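Local structure of electron transfer flavoprotein, alpha subunit (7KOE) at residues D87-Y92 with I182-Y186; K5-I11 with S39-L45; Y76-K82 with E107-V112. The protein binds FAD as the alpha subunit of an electron transfer flavoprotein and probably relays electrons between redox partners. One frame throughout, in Å; residues are numbered along the deposited sequence.

How the interactions relate
Interaction 2 comes first along the chain; the segments of interactions 1 and 3 follow it and alternate, 76-82, 87-92, 107-112 and 182-186. All lie in the electron transfer flavoprotein domain. Interactions 1 and 2 are about 12 Å apart between centres and reach the same parallel sheet, where strand 65-69 lies between strands 40-46 and 181-185; they touch through Y92 and I182 against W42. Interaction 3 pairs two helices, with its centre about 15 Å from interaction 1 and about 17 Å from interaction 2, which it meets at L10 and L108. Two consecutive helices thus serve different borders: 87-90 beside strand 181-185, outermost on that side of this chain's sheet, and 78-84 at an interface with another chain.

Interaction 1: residues D87-Y92 with I182-Y186; sequences DMVRKY and IEEEY
The apolar part of this contact is M88 against Y186. The thioether chain of M88 is bent, and its CE lies in the plane of the Y186 ring at the edge, 3.6 Å from CE1, so the methyl meets ring carbons and not a face. The same CE also lies 4.0 Å from E184 CG. Separately, the I182 methyl CG2 makes a van der Waals approach to the phenol oxygen of Y92, 3.8 Å from OH, the two side chains sliding past each other in opposite directions.

The charged part joins K91 and E184. Their side chains approach from opposite directions, and K91 NZ stands 3.6 Å from E184 OE2 and 3.8 Å from E184 OE1, a long salt bridge that favours neither oxygen clearly. K91 leaves with CG anti to the backbone N (chi1 175°), which lays CG over the centre of the Y92 ring, and a bend at chi3 (-75°) then turns NZ to the carboxylate. An alanine in place of E184 would remove this carboxylate and probably leave K91 without its mate across the contact, with M88 CE losing one of its neighbours. The modelled approach of D87 to Y186 is too close to be relied on; Y186 OH makes a weak hydrogen bond to K83 O.

Strand 65-69 is the common neighbour: its backbone bonds to strand 181-185, while L66 and V68 pack against M88, and V68 also against Y186. Helix 87-90 thus packs on one side of strands 65-69 and 181-185, at one edge of the parallel sheet of this alpha/beta domain.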
loop_
_atom_site.group_PDB
_atom_site.type_symbol
_atom_site.label_atom_id
_atom_site.label_comp_id
_atom_site.label_asym_id
_atom_site.label_seq_id
_atom_site.Cartn_x
_atom_site.Cartn_y
_atom_site.Cartn_z
ATOM N N ASP B 87 -4.839 55.353 -22.606
ATOM C CA ASP B 87 -5.483 55.908 -23.783
ATOM C C ASP B 87 -4.964 55.256 -25.054
ATOM O O ASP B 87 -5.716 55.116 -26.021
ATOM C CB ASP B 87 -5.279 57.420 -23.835
ATOM C CG ASP B 87 -6.215 58.161 -22.902
ATOM O OD1 ASP B 87 -7.154 57.529 -22.379
ATOM O OD2 ASP B 87 -6.018 59.375 -22.694
ATOM N N MET B 88 -3.700 54.841 -25.068
ATOM C CA MET B 88 -3.123 54.130 -26.200
ATOM C C MET B 88 -3.402 52.636 -26.157
ATOM O O MET B 88 -2.992 51.914 -27.068
ATOM C CB MET B 88 -1.615 54.371 -26.261
ATOM C CG MET B 88 -1.247 55.821 -26.511
ATOM S SD MET B 88 -2.180 56.553 -27.868
ATOM C CE MET B 88 -3.072 57.848 -27.015
ATOM N N VAL B 89 -4.068 52.161 -25.110
ATOM C CA VAL B 89 -4.588 50.802 -25.065
ATOM C C VAL B 89 -6.082 50.767 -25.354
ATOM O O VAL B 89 -6.545 49.852 -26.051
ATOM C CB VAL B 89 -4.252 50.153 -23.705
ATOM C CG1 VAL B 89 -4.793 48.749 -23.595
ATOM C CG2 VAL B 89 -2.767 50.082 -23.563
ATOM N N ARG B 90 -6.835 51.766 -24.903
ATOM C CA ARG B 90 -8.243 51.851 -25.257
ATOM C C ARG B 90 -8.445 52.196 -26.729
ATOM O O ARG B 90 -9.453 51.796 -27.321
ATOM C CB ARG B 90 -8.940 52.882 -24.372
ATOM C CG ARG B 90 -9.340 52.338 -23.016
ATOM C CD ARG B 90 -9.931 53.424 -22.136
ATOM N NE ARG B 90 -10.536 52.869 -20.932
ATOM C CZ ARG B 90 -9.875 52.640 -19.803
ATOM N NH1 ARG B 90 -8.583 52.921 -19.722
ATOM N NH2 ARG B 90 -10.506 52.131 -18.754
ATOM N N LYS B 91 -7.499 52.912 -27.340
ATOM C CA LYS B 91 -7.652 53.311 -28.735
ATOM C C LYS B 91 -7.305 52.181 -29.695
ATOM O O LYS B 91 -8.090 51.869 -30.597
ATOM C CB LYS B 91 -6.783 54.534 -29.031
ATOM C CG LYS B 91 -6.772 54.961 -30.483
ATOM C CD LYS B 91 -5.982 56.244 -30.672
ATOM C CE LYS B 91 -6.756 57.450 -30.171
ATOM N NZ LYS B 91 -6.023 58.718 -30.430
ATOM N N TYR B 92 -6.143 51.553 -29.520
ATOM C CA TYR B 92 -5.653 50.583 -30.488
ATOM C C TYR B 92 -6.009 49.144 -30.153
ATOM O O TYR B 92 -5.892 48.283 -31.032
ATOM C CB TYR B 92 -4.133 50.710 -30.631
ATOM C CG TYR B 92 -3.710 52.071 -31.125
ATOM C CD1 TYR B 92 -3.762 52.384 -32.478
ATOM C CD2 TYR B 92 -3.278 53.049 -30.242
ATOM C CE1 TYR B 92 -3.388 53.631 -32.936
ATOM C CE2 TYR B 92 -2.902 54.299 -30.691
ATOM C CZ TYR B 92 -2.959 54.583 -32.039
ATOM O OH TYR B 92 -2.584 55.826 -32.490
ATOM N N ILE B 182 3.908 55.949 -35.693
ATOM C CA ILE B 182 2.699 56.717 -35.425
ATOM C C ILE B 182 3.002 57.735 -34.337
ATOM O O ILE B 182 3.270 57.367 -33.188
ATOM C CB ILE B 182 1.539 55.803 -35.010
ATOM C CG1 ILE B 182 1.281 54.732 -36.069
ATOM C CG2 ILE B 182 0.293 56.625 -34.761
ATOM C CD1 ILE B 182 1.743 53.350 -35.662
ATOM N N GLU B 183 2.960 59.014 -34.688
ATOM C CA GLU B 183 3.089 60.078 -33.704
ATOM C C GLU B 183 1.703 60.526 -33.265
ATOM O O GLU B 183 0.909 61.006 -34.081
ATOM C CB GLU B 183 3.881 61.270 -34.249
ATOM C CG GLU B 183 5.380 61.041 -34.345
ATOM C CD GLU B 183 5.795 60.371 -35.633
ATOM O OE1 GLU B 183 4.924 60.151 -36.498
ATOM O OE2 GLU B 183 6.997 60.067 -35.783
ATOM N N GLU B 184 1.418 60.359 -31.981
ATOM C CA GLU B 184 0.203 60.872 -31.363
ATOM C C GLU B 184 0.646 61.943 -30.377
ATOM O O GLU B 184 1.166 61.629 -29.302
ATOM C CB GLU B 184 -0.586 59.756 -30.680
ATOM C CG GLU B 184 -1.879 60.215 -30.029
ATOM C CD GLU B 184 -2.930 60.659 -31.030
ATOM O OE1 GLU B 184 -2.941 60.138 -32.166
ATOM O OE2 GLU B 184 -3.742 61.539 -30.677
ATOM N N GLU B 185 0.468 63.205 -30.752
ATOM C CA GLU B 185 0.906 64.317 -29.914
ATOM C C GLU B 185 -0.058 64.432 -28.742
ATOM O O GLU B 185 -1.126 65.042 -28.847
ATOM C CB GLU B 185 0.970 65.606 -30.720
ATOM C CG GLU B 185 2.309 65.827 -31.410
ATOM C CD GLU B 185 2.462 64.997 -32.671
ATOM O OE1 GLU B 185 1.458 64.792 -33.379
ATOM O OE2 GLU B 185 3.595 64.558 -32.965
ATOM N N TYR B 186 0.327 63.831 -27.621
ATOM C CA TYR B 186 -0.571 63.631 -26.496
ATOM C C TYR B 186 -0.762 64.920 -25.713
ATOM O O TYR B 186 0.192 65.661 -25.463
ATOM C CB TYR B 186 -0.019 62.543 -25.576
ATOM C CG TYR B 186 -1.053 61.917 -24.681
ATOM C CD1 TYR B 186 -1.818 60.848 -25.126
ATOM C CD2 TYR B 186 -1.269 62.388 -23.394
ATOM C CE1 TYR B 186 -2.772 60.268 -24.313
ATOM C CE2 TYR B 186 -2.224 61.811 -22.572
ATOM C CZ TYR B 186 -2.970 60.754 -23.041
ATOM O OH TYR B 186 -3.915 60.180 -22.229
#

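Interaction 2: residues K5-I11 with S39-L45; sequences KIIFVLI and SEVWGVL
I6 lies over one face of the W42 indole, its CD1 3.6 Å from the centroid of the five-membered ring, a CH-pi contact. The isoleucine chain is extended, with CG1 anti to the backbone N (chi1 171°), which carries CD1 out over the indole. F8 runs beside W42 in the same direction; their planes are only 14° apart, but centroids 5.5 Å from each other show that the rings barely overlap. V44 CG2 then sits over a face of F8, 4.0 Å from the centroid. The indole is further held by W42 NE1, which donates to E40 OE2 (2.9 Å) within the ring plane, reaching the oxygen from above the carboxylate plane.

Among the side chains, I7 CD1 meets V41 CG2 at 3.8 Å. Backbone bonds fix the pairing at both ends: I7 N to E40 O (3.1 Å) and W42 N to I7 O (2.9 Å), then V44 N to V9 O and I11 N to V44 O.

Strands 6-9 and 40-46 are parallel and joined through helix 21-33, a beta-alpha-beta crossover. A29 of that helix packs on I7 and V41, while W42 meets the Y92 ring. Strands 97-100 and 65-69 continue the sheet beyond the pair.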
loop_
_atom_site.group_PDB
_atom_site.type_symbol
_atom_site.label_atom_id
_atom_site.label_comp_id
_atom_site.label_asym_id
_atom_site.label_seq_id
_atom_site.Cartn_x
_atom_site.Cartn_y
_atom_site.Cartn_z
ATOM N N LYS B 5 -5.151 41.688 -33.311
ATOM C CA LYS B 5 -4.087 40.944 -32.632
ATOM C C LYS B 5 -2.768 41.686 -32.851
ATOM O O LYS B 5 -1.989 41.415 -33.766
ATOM C CB LYS B 5 -4.022 39.506 -33.126
ATOM C CG LYS B 5 -5.193 38.657 -32.670
ATOM C CD LYS B 5 -5.050 37.220 -33.133
ATOM C CE LYS B 5 -6.267 36.399 -32.735
ATOM N NZ LYS B 5 -6.359 36.230 -31.260
ATOM N N ILE B 6 -2.541 42.651 -31.973
ATOM C CA ILE B 6 -1.542 43.692 -32.153
ATOM C C ILE B 6 -0.743 43.769 -30.853
ATOM O O ILE B 6 -1.168 44.373 -29.871
ATOM C CB ILE B 6 -2.223 45.010 -32.544
ATOM C CG1 ILE B 6 -1.283 46.211 -32.553
ATOM C CG2 ILE B 6 -3.558 45.246 -31.803
ATOM C CD1 ILE B 6 -1.992 47.417 -33.090
ATOM N N ILE B 7 0.424 43.134 -30.817
ATOM C CA ILE B 7 1.087 42.954 -29.529
ATOM C C ILE B 7 2.000 44.149 -29.260
ATOM O O ILE B 7 2.693 44.643 -30.155
ATOM C CB ILE B 7 1.828 41.610 -29.463
ATOM C CG1 ILE B 7 2.936 41.485 -30.504
ATOM C CG2 ILE B 7 0.838 40.485 -29.710
ATOM C CD1 ILE B 7 3.649 40.152 -30.457
ATOM N N PHE B 8 1.946 44.664 -28.034
ATOM C CA PHE B 8 2.658 45.879 -27.665
ATOM C C PHE B 8 3.934 45.542 -26.911
ATOM O O PHE B 8 4.022 44.523 -26.226
ATOM C CB PHE B 8 1.793 46.782 -26.783
ATOM C CG PHE B 8 0.831 47.655 -27.535
ATOM C CD1 PHE B 8 0.630 47.503 -28.896
ATOM C CD2 PHE B 8 0.122 48.636 -26.866
ATOM C CE1 PHE B 8 -0.262 48.312 -29.569
ATOM C CE2 PHE B 8 -0.767 49.450 -27.532
ATOM C CZ PHE B 8 -0.960 49.288 -28.884
ATOM N N VAL B 9 4.927 46.416 -27.045
ATOM C CA VAL B 9 6.154 46.367 -26.257
ATOM C C VAL B 9 6.487 47.798 -25.868
ATOM O O VAL B 9 6.622 48.662 -26.738
ATOM C CB VAL B 9 7.332 45.735 -27.028
ATOM C CG1 VAL B 9 8.646 46.033 -26.334
ATOM C CG2 VAL B 9 7.162 44.237 -27.175
ATOM N N LEU B 10 6.605 48.061 -24.572
ATOM C CA LEU B 10 6.960 49.391 -24.103
ATOM C C LEU B 10 8.472 49.559 -24.144
ATOM O O LEU B 10 9.221 48.638 -23.811
ATOM C CB LEU B 10 6.441 49.624 -22.684
ATOM C CG LEU B 10 6.188 51.058 -22.212
ATOM C CD1 LEU B 10 5.083 51.034 -21.192
ATOM C CD2 LEU B 10 7.418 51.713 -21.609
ATOM N N ILE B 11 8.914 50.744 -24.555
ATOM C CA ILE B 11 10.330 51.075 -24.634
ATOM C C ILE B 11 10.672 51.964 -23.447
ATOM O O ILE B 11 10.159 53.083 -23.329
ATOM C CB ILE B 11 10.698 51.755 -25.964
ATOM C CG1 ILE B 11 10.586 50.775 -27.137
ATOM C CG2 ILE B 11 12.113 52.308 -25.909
ATOM C CD1 ILE B 11 9.272 50.811 -27.882
ATOM N N SER B 39 -0.411 38.570 -36.588
ATOM C CA SER B 39 -0.024 39.509 -35.546
ATOM C C SER B 39 1.170 40.345 -35.993
ATOM O O SER B 39 1.875 40.011 -36.948
ATOM C CB SER B 39 0.302 38.783 -34.240
ATOM O OG SER B 39 1.246 37.761 -34.475
ATOM N N GLU B 40 1.389 41.446 -35.274
ATOM C CA GLU B 40 2.464 42.388 -35.559
ATOM C C GLU B 40 2.982 42.975 -34.253
ATOM O O GLU B 40 2.218 43.201 -33.312
ATOM C CB GLU B 40 1.982 43.505 -36.488
ATOM C CG GLU B 40 0.607 44.041 -36.124
ATOM C CD GLU B 40 0.270 45.332 -36.834
ATOM O OE1 GLU B 40 -0.839 45.441 -37.396
ATOM O OE2 GLU B 40 1.117 46.245 -36.826
ATOM N N VAL B 41 4.286 43.237 -34.208
ATOM C CA VAL B 41 4.952 43.701 -32.994
ATOM C C VAL B 41 5.025 45.223 -33.050
ATOM O O VAL B 41 5.834 45.794 -33.781
ATOM C CB VAL B 41 6.343 43.085 -32.845
ATOM C CG1 VAL B 41 7.054 43.648 -31.621
ATOM C CG2 VAL B 41 6.242 41.583 -32.777
ATOM N N TRP B 42 4.193 45.886 -32.258
ATOM C CA TRP B 42 4.276 47.332 -32.138
ATOM C C TRP B 42 5.365 47.717 -31.142
ATOM O O TRP B 42 6.038 46.872 -30.548
ATOM C CB TRP B 42 2.933 47.911 -31.707
ATOM C CG TRP B 42 2.057 48.291 -32.839
ATOM C CD1 TRP B 42 1.902 47.621 -34.011
ATOM C CD2 TRP B 42 1.203 49.436 -32.912
ATOM N NE1 TRP B 42 1.002 48.274 -34.812
ATOM C CE2 TRP B 42 0.571 49.403 -34.167
ATOM C CE3 TRP B 42 0.921 50.494 -32.045
ATOM C CZ2 TRP B 42 -0.347 50.368 -34.565
ATOM C CZ3 TRP B 42 0.017 51.456 -32.446
ATOM C CH2 TRP B 42 -0.605 51.387 -33.694
ATOM N N GLY B 43 5.551 49.019 -30.973
ATOM C CA GLY B 43 6.387 49.540 -29.914
ATOM C C GLY B 43 5.848 50.864 -29.421
ATOM O O GLY B 43 5.689 51.799 -30.207
ATOM N N VAL B 44 5.558 50.967 -28.131
ATOM C CA VAL B 44 5.019 52.190 -27.550
ATOM C C VAL B 44 6.165 52.963 -26.923
ATOM O O VAL B 44 6.935 52.413 -26.129
ATOM C CB VAL B 44 3.923 51.889 -26.517
ATOM C CG1 VAL B 44 3.144 53.149 -26.202
ATOM C CG2 VAL B 44 2.999 50.816 -27.040
ATOM N N LEU B 45 6.282 54.236 -27.279
ATOM C CA LEU B 45 7.396 55.046 -26.823
ATOM C C LEU B 45 6.856 56.429 -26.503
ATOM O O LEU B 45 6.093 56.994 -27.290
ATOM C CB LEU B 45 8.493 55.101 -27.891
ATOM C CG LEU B 45 9.920 55.481 -27.500
ATOM C CD1 LEU B 45 10.882 54.805 -28.455
ATOM C CD2 LEU B 45 10.141 56.970 -27.521
#

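Interaction 3: residues Y76-K82 with E107-V112; sequences YVNYLYK and ELAGMV
E107 opens the contact by meeting Y76: its CG is 3.4 Å from Y76 OH, and its carboxylate is turned nearly perpendicular to the Y76 ring, with OE1 at the ring edge. The chain runs extended beyond CG and brings E107 OE2 to 2.9 Å from N78 OD1. Two acceptors cannot bond each other; R176 of the neighbouring electron transfer flavoprotein chain resolves the pair, its NH2 forming a salt bridge with E107 OE2 and a hydrogen bond with N78 OD1.

L108 follows, and its CD1 touches two tyrosines, Y76 and Y81, whose rings also meet each other: it is 3.6 Å from Y76 CE1, in the plane of that ring at the edge, and 3.6 Å from Y81 CD2.

One turn on, M111 packs across N78 and K82. The N78 side chain has CG between its backbone N and carbonyl carbon (chi1 52°), which puts the amide across the M111 chain; ND2 donates a weak, bent hydrogen bond to M111 SD (3.0 Å, 144° at the hydrogen). A bend at the end of the methionine sets its CE 3.8 Å from K82 CE; K82 crosses M111 at about a right angle, its CG against M111 O and CB. V112 closes the series, its CG2 coming up to K82 CG.

The axes of helices 78-82 and 107-112 are 9.6 Å apart at closest approach, crossing at -48°, with side chains of both helices meeting between them. Chemically, the N78 amide is divided between two partners: its NH2 group faces sulfur and its oxygen shares an arginine with E107. That arginine would likely favour a charged carboxylate, tying this helix pair to the other chain about 11 Å from the FAD, measured from the E107 side chain.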
loop_
_atom_site.group_PDB
_atom_site.type_symbol
_atom_site.label_atom_id
_atom_site.label_comp_id
_atom_site.label_asym_id
_atom_site.label_seq_id
_atom_site.Cartn_x
_atom_site.Cartn_y
_atom_site.Cartn_z
ATOM N N TYR B 76 10.458 60.219 -15.888
ATOM C CA TYR B 76 9.550 59.138 -15.528
ATOM C C TYR B 76 8.655 59.600 -14.389
ATOM O O TYR B 76 9.116 59.774 -13.257
ATOM C CB TYR B 76 10.305 57.874 -15.132
ATOM C CG TYR B 76 9.372 56.821 -14.588
ATOM C CD1 TYR B 76 8.454 56.195 -15.417
ATOM C CD2 TYR B 76 9.391 56.467 -13.243
ATOM C CE1 TYR B 76 7.591 55.240 -14.930
ATOM C CE2 TYR B 76 8.526 55.511 -12.747
ATOM C CZ TYR B 76 7.630 54.904 -13.598
ATOM O OH TYR B 76 6.770 53.949 -13.118
ATOM N N VAL B 77 7.379 59.808 -14.692
ATOM C CA VAL B 77 6.342 59.981 -13.687
ATOM C C VAL B 77 5.257 58.976 -14.033
ATOM O O VAL B 77 4.637 59.069 -15.100
ATOM C CB VAL B 77 5.784 61.408 -13.646
ATOM C CG1 VAL B 77 4.543 61.461 -12.777
ATOM C CG2 VAL B 77 6.829 62.367 -13.115
ATOM N N ASN B 78 5.040 58.005 -13.143
ATOM C CA ASN B 78 4.057 56.953 -13.374
ATOM C C ASN B 78 2.632 57.482 -13.386
ATOM O O ASN B 78 1.746 56.834 -13.949
ATOM C CB ASN B 78 4.193 55.887 -12.296
ATOM C CG ASN B 78 4.170 56.477 -10.904
ATOM O OD1 ASN B 78 5.198 56.907 -10.387
ATOM N ND2 ASN B 78 2.992 56.520 -10.297
ATOM N N TYR B 79 2.396 58.630 -12.755
ATOM C CA TYR B 79 1.089 59.268 -12.818
ATOM C C TYR B 79 0.785 59.760 -14.227
ATOM O O TYR B 79 -0.362 59.696 -14.680
ATOM C CB TYR B 79 1.051 60.415 -11.812
ATOM C CG TYR B 79 -0.147 61.313 -11.920
ATOM C CD1 TYR B 79 -1.435 60.798 -11.842
ATOM C CD2 TYR B 79 0.010 62.683 -12.073
ATOM C CE1 TYR B 79 -2.537 61.623 -11.934
ATOM C CE2 TYR B 79 -1.085 63.517 -12.163
ATOM C CZ TYR B 79 -2.356 62.981 -12.091
ATOM O OH TYR B 79 -3.455 63.803 -12.180
ATOM N N LEU B 80 1.806 60.236 -14.942
ATOM C CA LEU B 80 1.609 60.744 -16.294
ATOM C C LEU B 80 1.644 59.637 -17.335
ATOM O O LEU B 80 0.923 59.716 -18.335
ATOM C CB LEU B 80 2.673 61.788 -16.619
ATOM C CG LEU B 80 2.689 63.014 -15.713
ATOM C CD1 LEU B 80 3.908 63.866 -16.001
ATOM C CD2 LEU B 80 1.414 63.814 -15.894
ATOM N N TYR B 81 2.481 58.617 -17.128
ATOM C CA TYR B 81 2.564 57.509 -18.074
ATOM C C TYR B 81 1.279 56.695 -18.092
ATOM O O TYR B 81 0.844 56.242 -19.154
ATOM C CB TYR B 81 3.738 56.605 -17.720
ATOM C CG TYR B 81 5.056 56.975 -18.347
ATOM C CD1 TYR B 81 5.700 58.153 -18.011
ATOM C CD2 TYR B 81 5.669 56.127 -19.256
ATOM C CE1 TYR B 81 6.914 58.482 -18.572
ATOM C CE2 TYR B 81 6.883 56.443 -19.819
ATOM C CZ TYR B 81 7.499 57.623 -19.476
ATOM O OH TYR B 81 8.708 57.944 -20.043
ATOM N N LYS B 82 0.664 56.496 -16.924
ATOM C CA LYS B 82 -0.566 55.715 -16.838
ATOM C C LYS B 82 -1.730 56.422 -17.518
ATOM O O LYS B 82 -2.618 55.761 -18.066
ATOM C CB LYS B 82 -0.891 55.431 -15.371
ATOM C CG LYS B 82 -2.046 54.475 -15.122
ATOM C CD LYS B 82 -3.262 55.216 -14.593
ATOM C CE LYS B 82 -2.976 55.860 -13.253
ATOM N NZ LYS B 82 -4.154 56.605 -12.740
ATOM N N GLU B 107 6.356 49.072 -11.538
ATOM C CA GLU B 107 5.469 50.045 -10.913
ATOM C C GLU B 107 4.437 50.563 -11.907
ATOM O O GLU B 107 3.271 50.764 -11.551
ATOM C CB GLU B 107 6.305 51.182 -10.323
ATOM C CG GLU B 107 5.643 52.538 -10.282
ATOM C CD GLU B 107 6.470 53.558 -9.544
ATOM O OE1 GLU B 107 7.708 53.416 -9.517
ATOM O OE2 GLU B 107 5.884 54.499 -8.981
ATOM N N LEU B 108 4.842 50.745 -13.165
ATOM C CA LEU B 108 3.935 51.258 -14.188
ATOM C C LEU B 108 2.886 50.229 -14.574
ATOM O O LEU B 108 1.721 50.578 -14.784
ATOM C CB LEU B 108 4.731 51.671 -15.420
ATOM C CG LEU B 108 4.180 52.609 -16.484
ATOM C CD1 LEU B 108 5.354 53.345 -17.042
ATOM C CD2 LEU B 108 3.499 51.842 -17.588
ATOM N N ALA B 109 3.293 48.965 -14.707
ATOM C CA ALA B 109 2.378 47.929 -15.164
ATOM C C ALA B 109 1.283 47.652 -14.148
ATOM O O ALA B 109 0.160 47.310 -14.532
ATOM C CB ALA B 109 3.148 46.649 -15.465
ATOM N N GLY B 110 1.587 47.797 -12.858
ATOM C CA GLY B 110 0.566 47.643 -11.841
ATOM C C GLY B 110 -0.487 48.729 -11.889
ATOM O O GLY B 110 -1.660 48.464 -11.621
ATOM N N MET B 111 -0.092 49.956 -12.234
ATOM C CA MET B 111 -1.068 51.031 -12.367
ATOM C C MET B 111 -1.892 50.886 -13.634
ATOM O O MET B 111 -3.066 51.270 -13.658
ATOM C CB MET B 111 -0.375 52.391 -12.375
ATOM C CG MET B 111 0.581 52.629 -11.240
ATOM S SD MET B 111 1.053 54.360 -11.146
ATOM C CE MET B 111 -0.461 55.083 -10.525
ATOM N N VAL B 112 -1.294 50.346 -14.693
ATOM C CA VAL B 112 -1.964 50.279 -15.984
ATOM C C VAL B 112 -3.002 49.166 -15.994
ATOM O O VAL B 112 -4.144 49.372 -16.419
ATOM C CB VAL B 112 -0.919 50.113 -17.105
ATOM C CG1 VAL B 112 -1.546 49.599 -18.380
ATOM C CG2 VAL B 112 -0.235 51.435 -17.371
#